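Local coordinates for mitogen-activated protein kinase kinase kinase 7 interacting protein 1 (Anopheles gambiae, PDB 2IRM), which probably acts as an adapter that binds the kinase TAK1 and promotes its autophosphorylation, though built on a PP2C-type phosphatase fold, at residues 9-14 and 41-46; 172-177 and 223-228; 282-287 and 324-329. All coordinates share one frame; numbering follows the deposited sequence.

Interaction 1 of 3, residues 9-14 and 41-46; sequences LKVCNQ and KCLCIS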
loop_
_atom_site.group_PDB
_atom_site.type_symbol
_atom_site.label_atom_id
_atom_site.label_comp_id
_atom_site.label_asym_id
_atom_site.label_seq_id
_atom_site.Cartn_x
_atom_site.Cartn_y
_atom_site.Cartn_z
ATOM N N LEU A 9 20.983 -3.249 -2.369
ATOM C CA LEU A 9 21.012 -2.544 -3.665
ATOM C C LEU A 9 21.283 -1.055 -3.506
ATOM O O LEU A 9 20.790 -0.434 -2.564
ATOM C CB LEU A 9 19.697 -2.733 -4.423
ATOM C CG LEU A 9 19.217 -4.160 -4.670
ATOM C CD1 LEU A 9 17.954 -4.136 -5.492
ATOM C CD2 LEU A 9 20.279 -4.989 -5.366
ATOM N N LYS A 10 22.046 -0.486 -4.436
ATOM C CA LYS A 10 22.413 0.929 -4.374
ATOM C C LYS A 10 21.200 1.831 -4.147
ATOM O O LYS A 10 20.102 1.532 -4.621
ATOM C CB LYS A 10 23.154 1.357 -5.638
ATOM C CG LYS A 10 24.106 2.516 -5.394
ATOM C CD LYS A 10 24.784 2.989 -6.661
ATOM C CE LYS A 10 23.974 4.065 -7.367
ATOM N NZ LYS A 10 24.777 4.706 -8.447
ATOM N N VAL A 11 21.404 2.928 -3.417
ATOM C CA VAL A 11 20.305 3.824 -3.028
ATOM C C VAL A 11 20.200 5.092 -3.870
ATOM O O VAL A 11 21.215 5.674 -4.282
ATOM C CB VAL A 11 20.348 4.199 -1.523
ATOM C CG1 VAL A 11 19.685 3.111 -0.695
ATOM C CG2 VAL A 11 21.800 4.483 -1.047
ATOM N N CYS A 12 18.957 5.505 -4.117
ATOM C CA CYS A 12 18.660 6.647 -4.980
ATOM C C CYS A 12 18.814 7.968 -4.243
ATOM O O CYS A 12 18.014 8.296 -3.362
ATOM C CB CYS A 12 17.254 6.527 -5.583
ATOM S SG CYS A 12 16.847 7.792 -6.819
ATOM N N ASN A 13 19.850 8.715 -4.614
ATOM C CA ASN A 13 20.095 10.059 -4.075
ATOM C C ASN A 13 19.102 11.118 -4.588
ATOM O O ASN A 13 19.199 12.296 -4.229
ATOM C CB ASN A 13 21.546 10.493 -4.335
ATOM C CG ASN A 13 22.080 9.982 -5.668
ATOM O OD1 ASN A 13 21.320 9.524 -6.530
ATOM N ND2 ASN A 13 23.396 10.049 -5.841
ATOM N N GLN A 14 18.154 10.688 -5.419
ATOM C CA GLN A 14 17.090 11.559 -5.899
ATOM C C GLN A 14 15.725 11.226 -5.270
ATOM O O GLN A 14 14.674 11.603 -5.803
ATOM C CB GLN A 14 17.022 11.518 -7.425
ATOM C CG GLN A 14 17.924 12.536 -8.104
ATOM C CD GLN A 14 18.280 12.149 -9.530
ATOM O OE1 GLN A 14 17.605 11.328 -10.156
ATOM N NE2 GLN A 14 19.354 12.738 -10.048
ATOM N N LYS A 41 9.975 -1.123 1.975
ATOM C CA LYS A 41 10.292 -0.138 0.949
ATOM C C LYS A 41 11.481 -0.566 0.109
ATOM O O LYS A 41 12.309 -1.356 0.546
ATOM C CB LYS A 41 10.561 1.241 1.576
ATOM C CG LYS A 41 11.027 1.192 3.025
ATOM C CD LYS A 41 12.207 2.124 3.303
ATOM C CE LYS A 41 13.037 1.590 4.466
ATOM N NZ LYS A 41 14.274 2.373 4.684
ATOM N N CYS A 42 11.532 -0.058 -1.113
ATOM C CA CYS A 42 12.721 -0.136 -1.935
ATOM C C CYS A 42 12.857 1.144 -2.751
ATOM O O CYS A 42 11.868 1.723 -3.192
ATOM C CB CYS A 42 12.700 -1.377 -2.835
ATOM S SG CYS A 42 13.404 -1.114 -4.488
ATOM N N LEU A 43 14.096 1.586 -2.918
ATOM C CA LEU A 43 14.447 2.720 -3.769
ATOM C C LEU A 43 15.760 2.352 -4.459
ATOM O O LEU A 43 16.825 2.910 -4.189
ATOM C CB LEU A 43 14.559 4.012 -2.956
ATOM C CG LEU A 43 14.701 3.973 -1.425
ATOM C CD1 LEU A 43 15.711 2.924 -0.903
ATOM C CD2 LEU A 43 15.071 5.357 -0.934
ATOM N N CYS A 44 15.640 1.391 -5.366
ATOM C CA CYS A 44 16.743 0.571 -5.829
ATOM C C CYS A 44 17.203 1.036 -7.208
ATOM O O CYS A 44 16.376 1.301 -8.076
ATOM C CB CYS A 44 16.254 -0.887 -5.902
ATOM S SG CYS A 44 15.417 -1.569 -4.369
ATOM N N ILE A 45 18.514 1.151 -7.409
ATOM C CA ILE A 45 19.059 1.354 -8.761
ATOM C C ILE A 45 19.690 0.061 -9.221
ATOM O O ILE A 45 20.700 -0.361 -8.665
ATOM C CB ILE A 45 20.130 2.473 -8.846
ATOM C CG1 ILE A 45 19.528 3.838 -8.532
ATOM C CG2 ILE A 45 20.747 2.529 -10.230
ATOM C CD1 ILE A 45 19.867 4.332 -7.169
ATOM N N SER A 46 19.100 -0.568 -10.230
ATOM C CA SER A 46 19.640 -1.817 -10.742
ATOM C C SER A 46 20.742 -1.541 -11.757
ATOM O O SER A 46 21.668 -2.339 -11.911
ATOM C CB SER A 46 18.545 -2.661 -11.381
ATOM O OG SER A 46 18.680 -2.690 -12.791
#
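Val11 and Cys44 form a single antiparallel bridge, a non-hydrogen-bonded pair with CA atoms 5.6 Å apart, framed by two backbone bonds: Ile45 N to Lys10 O at 3.2 Å and a weak one from Cys12 N to Leu43 O. The first is fairly straight (161° at the hydrogen), although the donor is tilted from the carbonyl plane. Ile45 makes the broadest contact. Its long, branched chain carries the terminal CD1 over the peptide between Val11 and Cys12, where it meets Cys12 CB at 3.8 Å. The aliphatic part of Lys10 crosses this side chain obliquely, and Lys10 CE lies 4.1 Å from Ile45 CD1. On the other side of the bridge, Val11 CG1 and Leu43 CD1 sit 4.0 Å apart, the two side chains lying side by side and pointing the same way. With CG beside its backbone N (chi1 -55°), Leu9 brings CD1 to Cys44 CB at 3.7 Å and also touches SG, half of the disulfide with Cys42; Leu77 backs this leucine. The cysteine's CB and disulfide sulfur give Leu9 an apolar surface. Cys42 and Cys44 bond through their backbones to strand 50-59, whereas Leu43 and Ile45 turn their backbone groups to 9-14. An irregular N-terminal segment is thus attached by one bridge to edge strand 39-45, at one margin of the PP2C-type β-sandwich.

Interaction 2 of 3, residues 172-177 and 223-228; sequences IGNCRA and LYSTRC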
loop_
_atom_site.group_PDB
_atom_site.type_symbol
_atom_site.label_atom_id
_atom_site.label_comp_id
_atom_site.label_asym_id
_atom_site.label_seq_id
_atom_site.Cartn_x
_atom_site.Cartn_y
_atom_site.Cartn_z
ATOM N N ILE A 172 -1.506 -2.873 -6.329
ATOM C CA ILE A 172 -2.643 -3.637 -5.836
ATOM C C ILE A 172 -2.933 -3.211 -4.397
ATOM O O ILE A 172 -2.012 -2.991 -3.601
ATOM C CB ILE A 172 -2.414 -5.157 -5.926
ATOM C CG1 ILE A 172 -3.705 -5.915 -5.630
ATOM C CG2 ILE A 172 -1.313 -5.601 -4.992
ATOM C CD1 ILE A 172 -3.753 -7.320 -6.211
ATOM N N GLY A 173 -4.215 -3.065 -4.072
ATOM C CA GLY A 173 -4.611 -2.744 -2.701
ATOM C C GLY A 173 -4.536 -1.275 -2.346
ATOM O O GLY A 173 -4.850 -0.412 -3.171
ATOM N N ASN A 174 -4.099 -1.001 -1.117
ATOM C CA ASN A 174 -4.220 0.320 -0.505
ATOM C C ASN A 174 -3.192 1.363 -0.896
ATOM O O ASN A 174 -3.532 2.540 -1.015
ATOM C CB ASN A 174 -4.273 0.192 1.016
ATOM C CG ASN A 174 -5.597 -0.383 1.507
ATOM O OD1 ASN A 174 -6.535 -0.602 0.729
ATOM N ND2 ASN A 174 -5.678 -0.626 2.807
ATOM N N CYS A 175 -1.945 0.945 -1.088
ATOM C CA CYS A 175 -0.864 1.864 -1.473
ATOM C C CYS A 175 -1.214 2.721 -2.696
ATOM O O CYS A 175 -2.041 2.321 -3.529
ATOM C CB CYS A 175 0.427 1.089 -1.740
ATOM S SG CYS A 175 0.953 -0.025 -0.426
ATOM N N ARG A 176 -0.575 3.883 -2.816
ATOM C CA ARG A 176 -0.948 4.839 -3.858
ATOM C C ARG A 176 0.227 5.566 -4.502
ATOM O O ARG A 176 1.245 5.809 -3.858
ATOM C CB ARG A 176 -1.940 5.857 -3.285
ATOM C CG ARG A 176 -2.759 6.628 -4.316
ATOM C CD ARG A 176 -3.678 7.616 -3.627
ATOM N NE ARG A 176 -4.606 6.975 -2.692
ATOM C CZ ARG A 176 -5.255 7.623 -1.729
ATOM N NH1 ARG A 176 -5.072 8.931 -1.577
ATOM N NH2 ARG A 176 -6.085 6.974 -0.918
ATOM N N ALA A 177 0.047 5.936 -5.770
ATOM C CA ALA A 177 1.048 6.649 -6.557
ATOM C C ALA A 177 0.506 7.946 -7.177
ATOM O O ALA A 177 -0.520 7.951 -7.876
ATOM C CB ALA A 177 1.583 5.741 -7.638
ATOM N N LEU A 223 -9.421 -0.052 7.004
ATOM C CA LEU A 223 -9.401 0.360 5.606
ATOM C C LEU A 223 -9.213 -0.839 4.682
ATOM O O LEU A 223 -8.265 -0.889 3.899
ATOM C CB LEU A 223 -8.294 1.388 5.366
ATOM C CG LEU A 223 -8.493 2.335 4.180
ATOM C CD1 LEU A 223 -7.186 2.539 3.430
ATOM C CD2 LEU A 223 -9.575 1.811 3.249
ATOM N N TYR A 224 -10.124 -1.802 4.779
ATOM C CA TYR A 224 -9.926 -3.108 4.169
ATOM C C TYR A 224 -9.639 -3.000 2.674
ATOM O O TYR A 224 -10.438 -2.458 1.909
ATOM C CB TYR A 224 -11.155 -3.963 4.403
ATOM C CG TYR A 224 -10.905 -5.421 4.257
ATOM C CD1 TYR A 224 -10.247 -6.126 5.254
ATOM C CD2 TYR A 224 -11.343 -6.109 3.133
ATOM C CE1 TYR A 224 -10.014 -7.477 5.138
ATOM C CE2 TYR A 224 -11.118 -7.470 3.002
ATOM C CZ TYR A 224 -10.449 -8.141 4.009
ATOM O OH TYR A 224 -10.210 -9.486 3.905
ATOM N N SER A 225 -8.472 -3.484 2.266
ATOM C CA SER A 225 -8.141 -3.514 0.870
ATOM C C SER A 225 -8.927 -4.667 0.285
ATOM O O SER A 225 -8.995 -5.744 0.869
ATOM C CB SER A 225 -6.641 -3.703 0.667
ATOM O OG SER A 225 -6.233 -4.964 1.138
ATOM N N THR A 226 -9.528 -4.425 -0.867
ATOM C CA THR A 226 -10.429 -5.364 -1.503
ATOM C C THR A 226 -9.686 -6.134 -2.587
ATOM O O THR A 226 -10.273 -6.951 -3.310
ATOM C CB THR A 226 -11.578 -4.592 -2.133
ATOM O OG1 THR A 226 -11.029 -3.605 -3.005
ATOM C CG2 THR A 226 -12.390 -3.880 -1.067
ATOM N N ARG A 227 -8.401 -5.823 -2.724
ATOM C CA ARG A 227 -7.467 -6.586 -3.550
ATOM C C ARG A 227 -6.140 -6.510 -2.830
ATOM O O ARG A 227 -5.880 -5.536 -2.122
ATOM C CB ARG A 227 -7.317 -5.983 -4.946
ATOM C CG ARG A 227 -8.527 -6.112 -5.827
ATOM C CD ARG A 227 -8.279 -5.555 -7.205
ATOM N NE ARG A 227 -9.530 -5.081 -7.790
ATOM C CZ ARG A 227 -9.694 -4.707 -9.056
ATOM N NH1 ARG A 227 -8.688 -4.745 -9.921
ATOM N NH2 ARG A 227 -10.883 -4.293 -9.466
ATOM N N CYS A 228 -5.314 -7.537 -2.989
ATOM C CA CYS A 228 -3.994 -7.595 -2.339
ATOM C C CYS A 228 -3.278 -8.908 -2.645
ATOM O O CYS A 228 -3.838 -9.814 -3.270
ATOM C CB CYS A 228 -4.100 -7.412 -0.816
ATOM S SG CYS A 228 -4.937 -8.776 0.032
#
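Leu223 offers its carbonyl O to Asn174 ND2 at 2.8 Å; the donor arrives nearly along the C=O axis (162°), and the oxygen lies a little out of the Asn174 amide plane. The same leucine slides past the amide in the opposite direction, CD1 reaching ND2 at 3.6 Å. Asparagine suits this buried place because its N-H satisfies a loop carbonyl in the interior without introducing a charge; Asn174 ND2 also makes a weak bond to Ser276 OG. At Ser225, CB faces the amide's OD1, while OG, between N and the carbonyl carbon (chi1 65°), reaches forward to Arg227 O in a weak bond. Arg227 carries two roles. Its O lies beside Gly173 CA, whose positive phi (83°) favours glycine, and its CB packs on Ile172 CG1 at 3.7 Å, the two side chains crossing at about a right angle. Its guanidinium forms a salt bridge with Glu204 and a bond to Glu255 O. Finally Cys228 presents its backbone N to Ile172 CG1 at 3.5 Å. The turn Gly-Asn-Cys-Arg-Ala resembles the Gly-Asp-Ser-Arg-Ala signature of PP2C phosphatases, and here it carries the chain from strand 166-172 of one sheet to strand 176-181 of the other.

Interaction 3 of 3, residues 282-287 and 324-329; sequences LHEIFP and QAHHDT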
loop_
_atom_site.group_PDB
_atom_site.type_symbol
_atom_site.label_atom_id
_atom_site.label_comp_id
_atom_site.label_asym_id
_atom_site.label_seq_id
_atom_site.Cartn_x
_atom_site.Cartn_y
_atom_site.Cartn_z
ATOM N N LEU A 282 -4.627 9.948 6.026
ATOM C CA LEU A 282 -5.151 11.039 5.205
ATOM C C LEU A 282 -6.683 11.068 5.114
ATOM O O LEU A 282 -7.286 12.117 5.273
ATOM C CB LEU A 282 -4.553 10.992 3.795
ATOM C CG LEU A 282 -3.379 11.917 3.480
ATOM C CD1 LEU A 282 -2.738 11.541 2.152
ATOM C CD2 LEU A 282 -3.852 13.361 3.449
ATOM N N HIS A 283 -7.301 9.915 4.871
ATOM C CA HIS A 283 -8.747 9.822 4.688
ATOM C C HIS A 283 -9.508 10.067 5.978
ATOM O O HIS A 283 -10.638 10.567 5.962
ATOM C CB HIS A 283 -9.109 8.447 4.128
ATOM C CG HIS A 283 -10.578 8.144 4.149
ATOM N ND1 HIS A 283 -11.101 7.046 4.803
ATOM C CD2 HIS A 283 -11.632 8.791 3.596
ATOM C CE1 HIS A 283 -12.413 7.024 4.645
ATOM N NE2 HIS A 283 -12.761 8.074 3.918
ATOM N N GLU A 284 -8.885 9.697 7.090
ATOM C CA GLU A 284 -9.476 9.892 8.402
ATOM C C GLU A 284 -9.420 11.355 8.841
ATOM O O GLU A 284 -10.254 11.798 9.634
ATOM C CB GLU A 284 -8.830 8.952 9.422
ATOM C CG GLU A 284 -9.420 7.549 9.353
ATOM C CD GLU A 284 -8.497 6.455 9.851
ATOM O OE1 GLU A 284 -7.295 6.717 10.064
ATOM O OE2 GLU A 284 -8.976 5.315 10.021
ATOM N N ILE A 285 -8.465 12.108 8.303
ATOM C CA ILE A 285 -8.343 13.530 8.625
ATOM C C ILE A 285 -8.766 14.449 7.484
ATOM O O ILE A 285 -8.746 15.668 7.638
ATOM C CB ILE A 285 -6.912 13.912 9.117
ATOM C CG1 ILE A 285 -5.850 13.614 8.058
ATOM C CG2 ILE A 285 -6.577 13.171 10.392
ATOM C CD1 ILE A 285 -4.425 13.787 8.552
ATOM N N PHE A 286 -9.143 13.863 6.352
ATOM C CA PHE A 286 -9.344 14.624 5.125
ATOM C C PHE A 286 -10.320 13.917 4.191
ATOM O O PHE A 286 -9.966 12.942 3.528
ATOM C CB PHE A 286 -8.009 14.854 4.414
ATOM C CG PHE A 286 -7.235 16.027 4.944
ATOM C CD1 PHE A 286 -6.027 15.839 5.596
ATOM C CD2 PHE A 286 -7.715 17.317 4.792
ATOM C CE1 PHE A 286 -5.313 16.916 6.085
ATOM C CE2 PHE A 286 -7.004 18.398 5.278
ATOM C CZ PHE A 286 -5.801 18.197 5.926
ATOM N N PRO A 287 -11.552 14.414 4.144
ATOM C CA PRO A 287 -12.631 13.880 4.981
ATOM C C PRO A 287 -13.039 12.709 4.093
ATOM O O PRO A 287 -13.346 11.629 4.598
ATOM C CB PRO A 287 -13.466 15.121 5.301
ATOM C CG PRO A 287 -13.237 16.029 4.146
ATOM C CD PRO A 287 -11.815 15.799 3.718
ATOM N N GLN A 324 0.566 13.705 13.503
ATOM C CA GLN A 324 0.055 14.496 14.605
ATOM C C GLN A 324 -1.185 15.288 14.209
ATOM O O GLN A 324 -2.010 15.599 15.062
ATOM C CB GLN A 324 1.130 15.412 15.177
ATOM C CG GLN A 324 2.061 14.706 16.146
ATOM C CD GLN A 324 2.491 15.605 17.290
ATOM O OE1 GLN A 324 1.715 16.429 17.773
ATOM N NE2 GLN A 324 3.737 15.447 17.732
ATOM N N ALA A 325 -1.320 15.608 12.923
ATOM C CA ALA A 325 -2.586 16.119 12.406
ATOM C C ALA A 325 -3.635 15.038 12.618
ATOM O O ALA A 325 -4.803 15.331 12.863
ATOM C CB ALA A 325 -2.474 16.473 10.933
ATOM N N HIS A 326 -3.189 13.785 12.548
ATOM C CA HIS A 326 -4.046 12.622 12.739
ATOM C C HIS A 326 -4.409 12.449 14.208
ATOM O O HIS A 326 -5.576 12.258 14.535
ATOM C CB HIS A 326 -3.372 11.356 12.188
ATOM C CG HIS A 326 -4.287 10.173 12.075
ATOM N ND1 HIS A 326 -4.303 9.152 13.001
ATOM C CD2 HIS A 326 -5.210 9.844 11.140
ATOM C CE1 HIS A 326 -5.196 8.247 12.641
ATOM N NE2 HIS A 326 -5.762 8.644 11.517
ATOM N N HIS A 327 -3.418 12.526 15.089
ATOM C CA HIS A 327 -3.668 12.318 16.506
ATOM C C HIS A 327 -4.359 13.529 17.140
ATOM O O HIS A 327 -4.998 13.403 18.187
ATOM C CB HIS A 327 -2.378 11.951 17.240
ATOM C CG HIS A 327 -2.574 11.639 18.692
ATOM N ND1 HIS A 327 -2.406 12.581 19.684
ATOM C CD2 HIS A 327 -2.929 10.492 19.319
ATOM C CE1 HIS A 327 -2.636 12.024 20.860
ATOM N NE2 HIS A 327 -2.960 10.758 20.667
ATOM N N ASP A 328 -4.245 14.694 16.504
ATOM C CA ASP A 328 -5.018 15.868 16.924
ATOM C C ASP A 328 -6.482 15.688 16.568
ATOM O O ASP A 328 -7.354 16.021 17.362
ATOM C CB ASP A 328 -4.496 17.154 16.282
ATOM C CG ASP A 328 -3.153 17.580 16.833
ATOM O OD1 ASP A 328 -2.813 17.178 17.966
ATOM O OD2 ASP A 328 -2.438 18.321 16.125
ATOM N N THR A 329 -6.737 15.166 15.368
ATOM C CA THR A 329 -8.091 14.875 14.917
ATOM C C THR A 329 -8.734 13.854 15.848
ATOM O O THR A 329 -9.905 13.994 16.204
ATOM C CB THR A 329 -8.107 14.377 13.461
ATOM O OG1 THR A 329 -7.509 15.366 12.618
ATOM C CG2 THR A 329 -9.524 14.124 12.977
#
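Ile285 and His326 carry the packing of two helices, 276-285 and 311-334, that belong to the helical layer flanking a sheet of the PP2C-type β-sandwich. Ile285 holds CG2 beside its own backbone N and CG1 between N and the carbonyl carbon. CG2 comes to His326 CA at 3.5 Å and to His326 CD2 at 3.7 Å, and it also meets Thr329, whose side chain crosses that of the isoleucine at about a right angle. The other branch ends in CD1, 4.1 Å from Ala325 CB. A β-branched residue fits here because CG2 sits between His326 and Thr329, about one helical turn apart, while CD1 reaches Ala325, whose small side chain allows that helix a near approach. His326 supplies the polar half of the contact. Its NE2 donates to Glu284 OE1 at 2.9 Å, bent modestly (158°), with the oxygen at the ring edge close to the ring plane. The carboxylate is turned 40° from the ring, and OE1 is met on its anti side, out of the carboxylate plane. Histidine suits this place because it can bond through both ring nitrogens: ND1 has Tyr25 OH as partner, and the two bonds together fix the ring rotation. Glu284 is likewise held twice, with OE2 in a salt bridge to Arg280, and Phe342 lies against both residues. Thr329 OG1 stands beside its own backbone N (chi1 -58°), from where it donates to Ala325 O at 2.7 Å; the same oxygen also receives Thr329 N at 3.2 Å.

The three contacts sample different layers of one β-sandwich. Interaction 2 lies near the middle, about 6 Å from the centre of the chain, where the polypeptide passes from one sheet to the other. Interaction 1 borders the sheet that it leaves; their centres are 23 Å apart and their nearest atoms about 9 Å. Interaction 3 belongs to the helices on the other side: its helix 276-285 follows strand 268-274, which pairs with strand 176-181. Here the nearest atoms are about 5 Å apart, without touching. Interactions 1 and 3 are the most distant pair, centres 30 Å apart. No metal or ligand takes part in any of the three.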